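Local atomic coordinates of uncharacterized protein (Bacteroides eggerthii DSM 20697, PDB entry 4ECO), a protein that is of unknown function but carries leucine-rich repeats and, as many proteins of that fold do, probably binds other proteins. Residues N599-L604 and T623-G628; I589-I594 and M617-K622; P98-Q103 and S232-Q237; V198-M203 and E225-E230. All coordinates share one frame; numbering follows the deposited sequence.

The four contacts form two pairs on opposite sides of the centre of a leucine-rich repeat chain. Contacts 1 and 2, with centres 11 Å apart, lie near the C-terminus: strand 591-593 pairs with 617-619 in contact 2, and strand 601-603 with 625-627 in contact 1. The two touch, Gln-624 NE2 lying 2.9 Å from Ile-594 O. Contacts 3 and 4, with centres 8 Å apart, share the carboxylate of Asp-99, which reaches from one into the other. The centres of contacts 1 and 3 are 86 Å apart, and those of contacts 2 and 4 are 71 Å apart. The bound sodium ion lies about 14 Å from the side chain of Val-198 in contact 4.

Contact 1 of 4, residues N599-L604 and T623-G628; sequences NISIDL and TQDIRG
Ile-602 and Ile-626 sit abreast on two short parallel strands, their side chains pointing the same way, with Ile-602 CG2 3.7 Å from Ile-626 CG1. This is the tightly packed side. Leu-604 crosses the same isoleucine at a slant and brings CD1 to within 3.6 Å of Ile-626 CG2, the isoleucine branch that stands anti to its backbone N. At the other end of the row, Ile-600 CG2 rests on the Gln-624 side chain. The buried amide of Gln-624 is satisfied by backbone groups, with NE2 donating to the carbonyls of Ile-594 and Asn-597 and OE1 accepting from Asp-621 N. Between the two sides run the backbone bonds: Arg-627 N to Ile-602 O at 2.8 Å, Leu-604 N to Arg-627 O at 2.7 Å, and a longer one from Ile-602 N to Asp-625 O.

The opposite face is looser and polar. Ser-601 OG donates to Asp-625 OD2 over 2.8 Å, approaching from above the carboxylate plane, 43° out of it. Arg-627 NE meets the second oxygen, Asp-625 OD1, at 3.0 Å on its syn side, somewhat out of the carboxylate plane, and OD1 lies close to the guanidinium plane. Ser-601 OG also stands over one face of that guanidinium. Asp-603, on this face too, turns OD1 to Ser-605 instead.

Both carboxylate oxygens of Asp-625 are thus engaged, which would probably keep it ionised and steady the exposed arginine. The salt bridge stays within one strand, while the Ser-601 to Asp-625 bond adds a cross-strand link to the backbone bonds and apolar packing.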
loop_
_atom_site.group_PDB
_atom_site.type_symbol
_atom_site.label_atom_id
_atom_site.label_comp_id
_atom_site.label_asym_id
_atom_site.label_seq_id
_atom_site.Cartn_x
_atom_site.Cartn_y
_atom_site.Cartn_z
ATOM N N ASN A 599 -41.150 -3.446 -19.358
ATOM C CA ASN A 599 -41.998 -4.296 -20.197
ATOM C C ASN A 599 -41.846 -5.782 -19.857
ATOM O O ASN A 599 -42.244 -6.631 -20.664
ATOM C CB ASN A 599 -41.689 -4.052 -21.671
ATOM C CG ASN A 599 -41.894 -2.609 -22.060
ATOM O OD1 ASN A 599 -42.978 -2.039 -21.888
ATOM N ND2 ASN A 599 -40.832 -1.965 -22.514
ATOM N N ILE A 600 -41.331 -6.090 -18.638
ATOM C CA ILE A 600 -41.115 -7.455 -18.160
ATOM C C ILE A 600 -42.469 -8.113 -17.841
ATOM O O ILE A 600 -43.447 -7.427 -17.540
ATOM C CB ILE A 600 -40.129 -7.500 -16.936
ATOM C CG1 ILE A 600 -39.450 -8.886 -16.800
ATOM C CG2 ILE A 600 -40.793 -7.054 -15.626
ATOM C CD1 ILE A 600 -38.248 -8.974 -15.862
ATOM N N SER A 601 -42.508 -9.446 -17.959
ATOM C CA SER A 601 -43.631 -10.323 -17.626
ATOM C C SER A 601 -43.000 -11.561 -16.997
ATOM O O SER A 601 -42.432 -12.398 -17.708
ATOM C CB SER A 601 -44.491 -10.615 -18.850
ATOM O OG SER A 601 -45.734 -11.193 -18.480
ATOM N N ILE A 602 -42.978 -11.586 -15.635
ATOM C CA ILE A 602 -42.316 -12.598 -14.805
ATOM C C ILE A 602 -43.275 -13.142 -13.714
ATOM O O ILE A 602 -44.053 -12.390 -13.115
ATOM C CB ILE A 602 -41.019 -11.976 -14.195
ATOM C CG1 ILE A 602 -40.042 -13.030 -13.635
ATOM C CG2 ILE A 602 -41.289 -10.810 -13.222
ATOM C CD1 ILE A 602 -38.565 -12.534 -13.509
ATOM N N ASP A 603 -43.210 -14.472 -13.492
ATOM C CA ASP A 603 -43.976 -15.232 -12.504
ATOM C C ASP A 603 -43.070 -15.565 -11.309
ATOM O O ASP A 603 -42.150 -16.378 -11.432
ATOM C CB ASP A 603 -44.536 -16.511 -13.159
ATOM C CG ASP A 603 -45.548 -17.287 -12.325
ATOM O OD1 ASP A 603 -45.511 -17.170 -11.086
ATOM O OD2 ASP A 603 -46.366 -18.038 -12.920
ATOM N N LEU A 604 -43.339 -14.952 -10.156
ATOM C CA LEU A 604 -42.542 -15.145 -8.941
ATOM C C LEU A 604 -43.286 -16.001 -7.885
ATOM O O LEU A 604 -43.016 -15.886 -6.677
ATOM C CB LEU A 604 -42.164 -13.776 -8.350
ATOM C CG LEU A 604 -41.330 -12.843 -9.217
ATOM C CD1 LEU A 604 -40.976 -11.592 -8.464
ATOM C CD2 LEU A 604 -40.050 -13.489 -9.646
ATOM N N THR A 623 -44.796 -1.193 -10.466
ATOM C CA THR A 623 -45.411 -0.951 -11.778
ATOM C C THR A 623 -45.116 -2.089 -12.773
ATOM O O THR A 623 -45.692 -2.098 -13.861
ATOM C CB THR A 623 -44.920 0.394 -12.367
ATOM O OG1 THR A 623 -43.508 0.524 -12.169
ATOM C CG2 THR A 623 -45.632 1.578 -11.770
ATOM N N GLN A 624 -44.199 -3.019 -12.428
ATOM C CA GLN A 624 -43.829 -4.119 -13.324
ATOM C C GLN A 624 -44.902 -5.195 -13.309
ATOM O O GLN A 624 -45.599 -5.346 -12.298
ATOM C CB GLN A 624 -42.457 -4.716 -12.949
ATOM C CG GLN A 624 -41.290 -3.759 -13.157
ATOM C CD GLN A 624 -39.946 -4.359 -12.834
ATOM O OE1 GLN A 624 -39.561 -4.536 -11.664
ATOM N NE2 GLN A 624 -39.166 -4.599 -13.868
ATOM N N ASP A 625 -45.042 -5.940 -14.426
ATOM C CA ASP A 625 -46.006 -7.031 -14.552
ATOM C C ASP A 625 -45.436 -8.311 -13.886
ATOM O O ASP A 625 -44.963 -9.246 -14.558
ATOM C CB ASP A 625 -46.371 -7.257 -16.032
ATOM C CG ASP A 625 -47.297 -8.427 -16.312
ATOM O OD1 ASP A 625 -48.117 -8.771 -15.416
ATOM O OD2 ASP A 625 -47.198 -9.010 -17.422
ATOM N N ILE A 626 -45.493 -8.328 -12.540
ATOM C CA ILE A 626 -45.039 -9.431 -11.698
ATOM C C ILE A 626 -46.267 -10.262 -11.256
ATOM O O ILE A 626 -47.211 -9.727 -10.665
ATOM C CB ILE A 626 -44.221 -8.889 -10.506
ATOM C CG1 ILE A 626 -42.893 -8.270 -10.991
ATOM C CG2 ILE A 626 -43.977 -9.977 -9.467
ATOM C CD1 ILE A 626 -42.340 -7.139 -10.144
ATOM N N ARG A 627 -46.253 -11.562 -11.567
ATOM C CA ARG A 627 -47.344 -12.460 -11.205
ATOM C C ARG A 627 -46.927 -13.388 -10.056
ATOM O O ARG A 627 -45.739 -13.659 -9.867
ATOM C CB ARG A 627 -47.805 -13.290 -12.431
ATOM C CG ARG A 627 -48.544 -12.483 -13.517
ATOM C CD ARG A 627 -47.862 -12.521 -14.881
ATOM N NE ARG A 627 -48.546 -11.666 -15.861
ATOM C CZ ARG A 627 -49.436 -12.087 -16.759
ATOM N NH1 ARG A 627 -49.757 -13.375 -16.837
ATOM N NH2 ARG A 627 -50.002 -11.228 -17.597
ATOM N N GLY A 628 -47.917 -13.848 -9.302
ATOM C CA GLY A 628 -47.743 -14.824 -8.233
ATOM C C GLY A 628 -47.346 -14.366 -6.847
ATOM O O GLY A 628 -47.047 -15.213 -5.999
#

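Contact 2 of 4, residues I589-I594 and M617-K622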
loop_
_atom_site.group_PDB
_atom_site.type_symbol
_atom_site.label_atom_id
_atom_site.label_comp_id
_atom_site.label_asym_id
_atom_site.label_seq_id
_atom_site.Cartn_x
_atom_site.Cartn_y
_atom_site.Cartn_z
ATOM N N ILE A 589 -32.329 -18.827 -6.727
ATOM C CA ILE A 589 -31.823 -17.514 -7.164
ATOM C C ILE A 589 -32.391 -16.535 -6.134
ATOM O O ILE A 589 -33.417 -15.904 -6.381
ATOM C CB ILE A 589 -32.168 -17.204 -8.654
ATOM C CG1 ILE A 589 -31.513 -18.275 -9.573
ATOM C CG2 ILE A 589 -31.692 -15.792 -9.068
ATOM C CD1 ILE A 589 -32.275 -18.694 -10.781
ATOM N N SER A 590 -31.764 -16.511 -4.925
ATOM C CA SER A 590 -32.183 -15.770 -3.716
ATOM C C SER A 590 -31.882 -14.262 -3.802
ATOM O O SER A 590 -32.424 -13.502 -3.002
ATOM C CB SER A 590 -31.543 -16.360 -2.462
ATOM O OG SER A 590 -30.138 -16.521 -2.582
ATOM N N VAL A 591 -31.064 -13.818 -4.768
ATOM C CA VAL A 591 -30.811 -12.389 -4.999
ATOM C C VAL A 591 -31.115 -12.122 -6.470
ATOM O O VAL A 591 -30.354 -12.539 -7.342
ATOM C CB VAL A 591 -29.401 -11.887 -4.593
ATOM C CG1 VAL A 591 -29.251 -10.401 -4.902
ATOM C CG2 VAL A 591 -29.118 -12.153 -3.121
ATOM N N LEU A 592 -32.258 -11.484 -6.749
ATOM C CA LEU A 592 -32.663 -11.205 -8.122
ATOM C C LEU A 592 -32.997 -9.738 -8.311
ATOM O O LEU A 592 -33.894 -9.197 -7.656
ATOM C CB LEU A 592 -33.865 -12.087 -8.503
ATOM C CG LEU A 592 -34.507 -11.911 -9.883
ATOM C CD1 LEU A 592 -33.591 -12.410 -11.022
ATOM C CD2 LEU A 592 -35.800 -12.673 -9.929
ATOM N N ASP A 593 -32.249 -9.100 -9.209
ATOM C CA ASP A 593 -32.464 -7.713 -9.594
ATOM C C ASP A 593 -33.093 -7.684 -10.962
ATOM O O ASP A 593 -32.439 -8.042 -11.947
ATOM C CB ASP A 593 -31.157 -6.890 -9.568
ATOM C CG ASP A 593 -31.250 -5.575 -10.335
ATOM O OD1 ASP A 593 -32.237 -4.830 -10.132
ATOM O OD2 ASP A 593 -30.375 -5.326 -11.180
ATOM N N ILE A 594 -34.370 -7.284 -11.015
ATOM C CA ILE A 594 -35.114 -7.135 -12.264
ATOM C C ILE A 594 -35.616 -5.696 -12.381
ATOM O O ILE A 594 -36.400 -5.396 -13.283
ATOM C CB ILE A 594 -36.289 -8.156 -12.378
ATOM C CG1 ILE A 594 -37.275 -8.049 -11.172
ATOM C CG2 ILE A 594 -35.771 -9.589 -12.615
ATOM C CD1 ILE A 594 -38.631 -8.681 -11.362
HETATM N N MSE A 617 -34.216 -11.689 -1.665
HETATM C CA MSE A 617 -33.734 -10.341 -1.970
HETATM C C MSE A 617 -34.139 -9.978 -3.399
HETATM O O MSE A 617 -33.483 -10.392 -4.354
HETATM C CB MSE A 617 -32.208 -10.312 -1.775
HETATM C CG MSE A 617 -31.546 -8.927 -1.931
HETATM SE SE MSE A 617 -32.279 -7.513 -0.779
HETATM C CE MSE A 617 -32.162 -8.459 1.034
ATOM N N LEU A 618 -35.250 -9.242 -3.550
ATOM C CA LEU A 618 -35.758 -8.863 -4.871
ATOM C C LEU A 618 -35.780 -7.347 -5.078
ATOM O O LEU A 618 -36.388 -6.614 -4.296
ATOM C CB LEU A 618 -37.176 -9.429 -5.089
ATOM C CG LEU A 618 -37.883 -9.015 -6.368
ATOM C CD1 LEU A 618 -37.346 -9.777 -7.576
ATOM C CD2 LEU A 618 -39.363 -9.172 -6.227
ATOM N N PHE A 619 -35.148 -6.898 -6.182
ATOM C CA PHE A 619 -35.106 -5.507 -6.629
ATOM C C PHE A 619 -36.095 -5.392 -7.771
ATOM O O PHE A 619 -35.952 -6.082 -8.782
ATOM C CB PHE A 619 -33.682 -5.107 -7.027
ATOM C CG PHE A 619 -32.664 -5.386 -5.946
ATOM C CD1 PHE A 619 -32.385 -4.439 -4.965
ATOM C CD2 PHE A 619 -31.975 -6.598 -5.907
ATOM C CE1 PHE A 619 -31.429 -4.698 -3.964
ATOM C CE2 PHE A 619 -31.022 -6.857 -4.904
ATOM C CZ PHE A 619 -30.748 -5.899 -3.948
ATOM N N TYR A 620 -37.155 -4.616 -7.572
ATOM C CA TYR A 620 -38.241 -4.504 -8.542
ATOM C C TYR A 620 -38.992 -3.164 -8.435
ATOM O O TYR A 620 -38.755 -2.378 -7.501
ATOM C CB TYR A 620 -39.242 -5.665 -8.287
ATOM C CG TYR A 620 -40.163 -5.447 -7.094
ATOM C CD1 TYR A 620 -39.669 -5.469 -5.789
ATOM C CD2 TYR A 620 -41.528 -5.215 -7.272
ATOM C CE1 TYR A 620 -40.506 -5.249 -4.696
ATOM C CE2 TYR A 620 -42.377 -5.006 -6.182
ATOM C CZ TYR A 620 -41.861 -5.022 -4.896
ATOM O OH TYR A 620 -42.694 -4.854 -3.818
ATOM N N ASP A 621 -39.939 -2.945 -9.370
ATOM C CA ASP A 621 -40.853 -1.797 -9.402
ATOM C C ASP A 621 -42.261 -2.317 -9.270
ATOM O O ASP A 621 -42.603 -3.271 -9.972
ATOM C CB ASP A 621 -40.713 -0.971 -10.701
ATOM C CG ASP A 621 -39.310 -0.610 -11.119
ATOM O OD1 ASP A 621 -38.591 0.004 -10.300
ATOM O OD2 ASP A 621 -38.959 -0.872 -12.303
ATOM N N LYS A 622 -43.101 -1.691 -8.415
ATOM C CA LYS A 622 -44.499 -2.134 -8.210
ATOM C C LYS A 622 -45.319 -1.963 -9.493
ATOM O O LYS A 622 -46.361 -2.595 -9.635
ATOM C CB LYS A 622 -45.147 -1.390 -7.036
ATOM C CG LYS A 622 -44.472 -1.715 -5.702
ATOM C CD LYS A 622 -45.050 -0.962 -4.526
ATOM C CE LYS A 622 -44.294 -1.288 -3.252
ATOM N NZ LYS A 622 -44.740 -0.462 -2.093
#
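Strands 591-593 and 617-619 run parallel, 3° apart in direction and 4.8 Å apart at the axes, and Val-591, Leu-592 and Asp-593 pair with Met-617, Leu-618 and Phe-619. Four hydrogen bonds alternate in direction along them: Met-617 N to Ser-590 O, Leu-592 N to Met-617 O, Phe-619 N to Leu-592 O and Ile-594 N to Phe-619 O, the second of them 2.9 Å long.

On one face the leucines lie side by side and point the same way, with Leu-592 CD2 4.0 Å from Leu-618 CD1. Ile-594 slants across that methyl, bringing CG1 equally near, and CG1 also meets Tyr-620 CB. The tyrosine hydroxyl itself bonds elsewhere, to Leu-632 O.

The other face carries Val-591, Met-617, Asp-593 and Phe-619. Val-591 CG2 is 3.8 Å from CB of Met-617, a selenomethionine whose chain then bends away at its second and third torsions. Val-591 CG1 meets the phenyl ring at its edge, 4.0 Å from Phe-619 CE2. The side chains of Phe-619 and Asp-593 cross at about a right angle, with ring and carboxylate planes 82° apart. Asp-593 OD1 touches Phe-619 CB at 3.4 Å, while its hydrogen bond goes to Lys-595 N.

Strand 591-593 pairs on its far side with 570-572, whose Leu-571 packs against Leu-592. Leucines turned to the interior of stacked coils, beneath a ladder of short parallel strands, are the hallmark of the leucine-rich repeat solenoid.

Contact 3 of 4, residues P98-Q103 and S232-Q237; sequences PDAIGQ and SEYAQQ
Ala-100 and Tyr-234 make the main apolar contact, a CH-pi interaction in which Ala-100 CA sits 3.5 Å from the ring centroid and only 7° off the ring normal. The methyl covers the same face toward one side, Ala-100 CB lying 3.5 Å from Tyr-234 CE2. Farther round, Gln-103 CB approaches Tyr-234 CE1 obliquely. Glu-37 of helix 27-41 touches the tyrosine as well. An alanine in place of Tyr-234 would probably leave Ala-100 without its aromatic cover and open a gap between the two segments, although the CB that rests near Asp-99 O would remain.

Residues 99-103 form a 3-10 turn between strands 96-97 and 109-111, consistent with the segment of a leucine-rich repeat that follows the strand side, and Tyr-234 belongs to the first turn of helix 233-238.

Polar contacts gather at the start of that helix. Ser-232 is its N-cap, with OG accepting from Ala-235 N at 3.1 Å. The same OG lies 3.1 Å from Asp-99 OD2 and is hydrogen-bonded to Asn-229 O. Asp-99 OD2 also accepts from Asn-229 N, while OD1 takes Glu-228 N and is hydrogen-bonded to Ser-199 OG, so the carboxylate serves two backbone amides ahead of the helix and a hydroxyl besides.

Water provides the last link: it donates to Gln-103 OE1 at 2.6 Å and weakly to Gln-237 OE1. Glu-27 and Asp-31 hold the amide nitrogen of Gln-103.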
loop_
_atom_site.group_PDB
_atom_site.type_symbol
_atom_site.label_atom_id
_atom_site.label_comp_id
_atom_site.label_asym_id
_atom_site.label_seq_id
_atom_site.Cartn_x
_atom_site.Cartn_y
_atom_site.Cartn_z
ATOM N N PRO A 98 18.998 19.857 22.877
ATOM C CA PRO A 98 20.319 20.284 23.373
ATOM C C PRO A 98 21.365 19.186 23.317
ATOM O O PRO A 98 21.031 18.023 23.135
ATOM C CB PRO A 98 20.029 20.706 24.820
ATOM C CG PRO A 98 18.862 19.914 25.238
ATOM C CD PRO A 98 18.052 19.613 24.000
ATOM N N ASP A 99 22.638 19.571 23.523
ATOM C CA ASP A 99 23.802 18.690 23.495
ATOM C C ASP A 99 23.760 17.678 24.629
ATOM O O ASP A 99 24.500 16.693 24.590
ATOM C CB ASP A 99 25.101 19.523 23.563
ATOM C CG ASP A 99 25.153 20.632 22.527
ATOM O OD1 ASP A 99 24.950 20.339 21.325
ATOM O OD2 ASP A 99 25.310 21.791 22.921
ATOM N N ALA A 100 22.872 17.904 25.616
ATOM C CA ALA A 100 22.639 17.041 26.780
ATOM C C ALA A 100 22.175 15.622 26.352
ATOM O O ALA A 100 22.366 14.659 27.104
ATOM C CB ALA A 100 21.599 17.677 27.701
ATOM N N ILE A 101 21.619 15.499 25.127
ATOM C CA ILE A 101 21.113 14.254 24.557
ATOM C C ILE A 101 22.236 13.187 24.534
ATOM O O ILE A 101 21.949 12.020 24.821
ATOM C CB ILE A 101 20.470 14.497 23.150
ATOM C CG1 ILE A 101 19.697 13.279 22.616
ATOM C CG2 ILE A 101 21.420 15.066 22.107
ATOM C CD1 ILE A 101 18.223 13.325 22.892
ATOM N N GLY A 102 23.486 13.621 24.300
ATOM C CA GLY A 102 24.684 12.779 24.234
ATOM C C GLY A 102 25.047 12.024 25.504
ATOM O O GLY A 102 25.848 11.093 25.460
ATOM N N GLN A 103 24.439 12.396 26.634
ATOM C CA GLN A 103 24.624 11.757 27.936
ATOM C C GLN A 103 23.954 10.373 27.968
ATOM O O GLN A 103 24.487 9.437 28.583
ATOM C CB GLN A 103 24.053 12.674 29.057
ATOM C CG GLN A 103 24.015 12.085 30.471
ATOM C CD GLN A 103 25.298 11.436 30.931
ATOM O OE1 GLN A 103 26.414 11.950 30.740
ATOM N NE2 GLN A 103 25.148 10.280 31.545
ATOM N N SER A 232 28.318 24.682 26.052
ATOM C CA SER A 232 27.706 23.852 27.090
ATOM C C SER A 232 28.731 22.885 27.668
ATOM O O SER A 232 29.716 22.561 27.004
ATOM C CB SER A 232 26.506 23.083 26.537
ATOM O OG SER A 232 26.856 22.103 25.575
ATOM N N GLU A 233 28.477 22.388 28.892
ATOM C CA GLU A 233 29.364 21.440 29.576
ATOM C C GLU A 233 29.525 20.169 28.740
ATOM O O GLU A 233 30.633 19.638 28.631
ATOM C CB GLU A 233 28.839 21.108 30.991
ATOM C CG GLU A 233 29.412 22.008 32.091
ATOM C CD GLU A 233 29.147 21.602 33.534
ATOM O OE1 GLU A 233 28.800 20.421 33.778
ATOM O OE2 GLU A 233 29.326 22.458 34.431
ATOM N N TYR A 234 28.409 19.733 28.106
ATOM C CA TYR A 234 28.330 18.562 27.249
ATOM C C TYR A 234 29.179 18.765 25.984
ATOM O O TYR A 234 30.122 17.993 25.777
ATOM C CB TYR A 234 26.865 18.245 26.886
ATOM C CG TYR A 234 25.969 18.020 28.085
ATOM C CD1 TYR A 234 25.942 16.791 28.744
ATOM C CD2 TYR A 234 25.127 19.028 28.547
ATOM C CE1 TYR A 234 25.115 16.580 29.850
ATOM C CE2 TYR A 234 24.314 18.836 29.665
ATOM C CZ TYR A 234 24.300 17.605 30.304
ATOM O OH TYR A 234 23.482 17.417 31.389
ATOM N N ALA A 235 28.881 19.825 25.179
ATOM C CA ALA A 235 29.596 20.140 23.931
ATOM C C ALA A 235 31.089 20.221 24.166
ATOM O O ALA A 235 31.833 19.554 23.453
ATOM C CB ALA A 235 29.096 21.442 23.332
ATOM N N GLN A 236 31.517 20.953 25.219
ATOM C CA GLN A 236 32.921 21.122 25.591
ATOM C C GLN A 236 33.577 19.768 25.866
ATOM O O GLN A 236 34.725 19.566 25.481
ATOM C CB GLN A 236 33.080 22.052 26.818
ATOM C CG GLN A 236 32.530 23.490 26.668
ATOM C CD GLN A 236 33.318 24.468 25.818
ATOM O OE1 GLN A 236 33.985 24.115 24.826
ATOM N NE2 GLN A 236 33.185 25.753 26.155
ATOM N N GLN A 237 32.846 18.834 26.499
ATOM C CA GLN A 237 33.378 17.507 26.810
ATOM C C GLN A 237 33.509 16.674 25.533
ATOM O O GLN A 237 34.607 16.181 25.254
ATOM C CB GLN A 237 32.497 16.775 27.845
ATOM C CG GLN A 237 33.081 15.442 28.339
ATOM C CD GLN A 237 32.118 14.583 29.130
ATOM O OE1 GLN A 237 31.190 15.059 29.808
ATOM N NE2 GLN A 237 32.327 13.277 29.064
HETATM O O HOH W 1 28.246 13.252 29.434
#

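Contact 4 of 4, residues V198-M203 and E225-E230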
loop_
_atom_site.group_PDB
_atom_site.type_symbol
_atom_site.label_atom_id
_atom_site.label_comp_id
_atom_site.label_asym_id
_atom_site.label_seq_id
_atom_site.Cartn_x
_atom_site.Cartn_y
_atom_site.Cartn_z
ATOM N N VAL A 198 18.444 19.957 15.991
ATOM C CA VAL A 198 18.811 18.674 16.595
ATOM C C VAL A 198 20.322 18.675 16.687
ATOM O O VAL A 198 21.007 18.849 15.671
ATOM C CB VAL A 198 18.265 17.382 15.921
ATOM C CG1 VAL A 198 18.510 16.172 16.818
ATOM C CG2 VAL A 198 16.783 17.492 15.615
ATOM N N SER A 199 20.830 18.507 17.918
ATOM C CA SER A 199 22.240 18.502 18.265
ATOM C C SER A 199 23.041 17.369 17.572
ATOM O O SER A 199 22.565 16.246 17.386
ATOM C CB SER A 199 22.388 18.369 19.781
ATOM O OG SER A 199 23.725 18.180 20.208
ATOM N N LYS A 200 24.284 17.698 17.229
ATOM C CA LYS A 200 25.338 16.857 16.692
ATOM C C LYS A 200 25.577 15.646 17.608
ATOM O O LYS A 200 25.951 14.574 17.129
ATOM C CB LYS A 200 26.597 17.749 16.659
ATOM C CG LYS A 200 27.825 17.228 15.946
ATOM C CD LYS A 200 28.937 18.258 16.044
ATOM C CE LYS A 200 30.234 17.743 15.467
ATOM N NZ LYS A 200 31.320 18.771 15.480
ATOM N N ALA A 201 25.336 15.840 18.935
ATOM C CA ALA A 201 25.559 14.929 20.071
ATOM C C ALA A 201 24.977 13.529 19.883
ATOM O O ALA A 201 25.461 12.623 20.550
ATOM C CB ALA A 201 24.994 15.526 21.352
ATOM N N VAL A 202 23.991 13.339 18.969
ATOM C CA VAL A 202 23.358 12.052 18.653
ATOM C C VAL A 202 24.474 10.992 18.257
ATOM O O VAL A 202 24.326 9.805 18.572
ATOM C CB VAL A 202 22.266 12.253 17.563
ATOM C CG1 VAL A 202 21.673 10.931 17.084
ATOM C CG2 VAL A 202 21.157 13.148 18.093
HETATM N N MSE A 203 25.625 11.459 17.685
HETATM C CA MSE A 203 26.807 10.640 17.324
HETATM C C MSE A 203 27.444 9.940 18.535
HETATM O O MSE A 203 28.323 9.086 18.360
HETATM C CB MSE A 203 27.898 11.510 16.691
HETATM C CG MSE A 203 27.522 12.234 15.417
HETATM SE SE MSE A 203 29.114 13.202 14.834
HETATM C CE MSE A 203 28.324 14.378 13.495
ATOM N N GLU A 225 24.183 18.501 12.584
ATOM C CA GLU A 225 25.392 19.015 11.938
ATOM C C GLU A 225 26.304 19.729 12.950
ATOM O O GLU A 225 27.535 19.613 12.878
ATOM C CB GLU A 225 25.057 19.973 10.797
ATOM C CG GLU A 225 24.618 19.290 9.518
ATOM C CD GLU A 225 24.724 20.153 8.279
ATOM O OE1 GLU A 225 25.406 21.205 8.337
ATOM O OE2 GLU A 225 24.149 19.757 7.236
ATOM N N ALA A 226 25.689 20.460 13.891
ATOM C CA ALA A 226 26.403 21.294 14.846
ATOM C C ALA A 226 25.929 21.109 16.282
ATOM O O ALA A 226 24.882 20.504 16.541
ATOM C CB ALA A 226 26.220 22.757 14.451
ATOM N N TRP A 227 26.716 21.662 17.218
ATOM C CA TRP A 227 26.339 21.671 18.617
ATOM C C TRP A 227 25.167 22.616 18.790
ATOM O O TRP A 227 25.074 23.615 18.067
ATOM C CB TRP A 227 27.508 22.082 19.507
ATOM C CG TRP A 227 28.755 21.267 19.352
ATOM C CD1 TRP A 227 29.975 21.708 18.919
ATOM C CD2 TRP A 227 28.927 19.886 19.693
ATOM N NE1 TRP A 227 30.900 20.692 18.984
ATOM C CE2 TRP A 227 30.276 19.552 19.432
ATOM C CE3 TRP A 227 28.069 18.892 20.198
ATOM C CZ2 TRP A 227 30.781 18.265 19.640
ATOM C CZ3 TRP A 227 28.580 17.622 20.418
ATOM C CH2 TRP A 227 29.916 17.317 20.122
ATOM N N GLU A 228 24.250 22.291 19.701
ATOM C CA GLU A 228 23.106 23.149 19.967
ATOM C C GLU A 228 23.649 24.430 20.562
ATOM O O GLU A 228 23.262 25.522 20.158
ATOM C CB GLU A 228 22.102 22.432 20.874
ATOM C CG GLU A 228 20.790 23.165 21.048
ATOM C CD GLU A 228 20.799 24.304 22.048
ATOM O OE1 GLU A 228 21.398 24.158 23.143
ATOM O OE2 GLU A 228 20.182 25.345 21.731
ATOM N N ASN A 229 24.623 24.273 21.464
ATOM C CA ASN A 229 25.366 25.334 22.123
ATOM C C ASN A 229 26.786 24.808 22.383
ATOM O O ASN A 229 26.996 24.013 23.302
ATOM C CB ASN A 229 24.642 25.769 23.402
ATOM C CG ASN A 229 25.444 26.624 24.355
ATOM O OD1 ASN A 229 26.344 27.388 23.972
ATOM N ND2 ASN A 229 25.110 26.514 25.637
ATOM N N GLU A 230 27.757 25.252 21.568
ATOM C CA GLU A 230 29.153 24.822 21.665
ATOM C C GLU A 230 29.822 25.189 23.016
ATOM O O GLU A 230 30.877 24.626 23.321
ATOM C CB GLU A 230 29.992 25.391 20.512
ATOM C CG GLU A 230 30.043 26.906 20.438
ATOM C CD GLU A 230 31.059 27.450 19.456
ATOM O OE1 GLU A 230 32.103 26.788 19.235
ATOM O OE2 GLU A 230 30.831 28.570 18.943
HETATM O O HOH W 2 22.664 20.818 13.595
#
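Ser-199 OG, which lies 4.2 Å from Glu-228 N, is gripped by two groups: it accepts from Ala-201 N at 3.1 Å, closing an ST turn, and it shares a hydrogen bond with Asp-99 OD1. Just beyond it, Lys-200 N donates to Ala-226 O over 3.0 Å, the one hydrogen bond that directly joins residues 198-203 to 225-230. The donor nitrogen stands 47° above the carbonyl plane of Ala-226, with a C=O...N angle of 133°.

Past this bond the lysine runs fully extended, CG anti to the backbone N (chi1 -171°), and its aliphatic part lies slantwise across the indole. Lys-200 CD sits over one face of Trp-227, 3.9 Å from the centroid of the six-membered ring, a CH-pi contact. Its NZ remains 4.0 Å from Trp-227 NE1. Lys-200 CD is also 3.7 Å from Glu-225 O. Ala-201 contributes too, its CB 4.3 Å from Trp-227 CZ3. An alanine in place of Trp-227 would probably leave the Lys-200 chain without its platform and freer to swing, and strip Ala-201 and helix 233-238, which also touches the indole, of a shared partner.

Glu-228 turns its carboxylate to Arg-96 in a salt bridge. A water accepts from Glu-225 N and donates weakly to Val-198 O. Loops after strands 194-198 and 210-214 meet chiefly through one backbone bond and one lysine chain lying over the indole, consistent with the connecting segments between strands of a leucine-rich repeat solenoid.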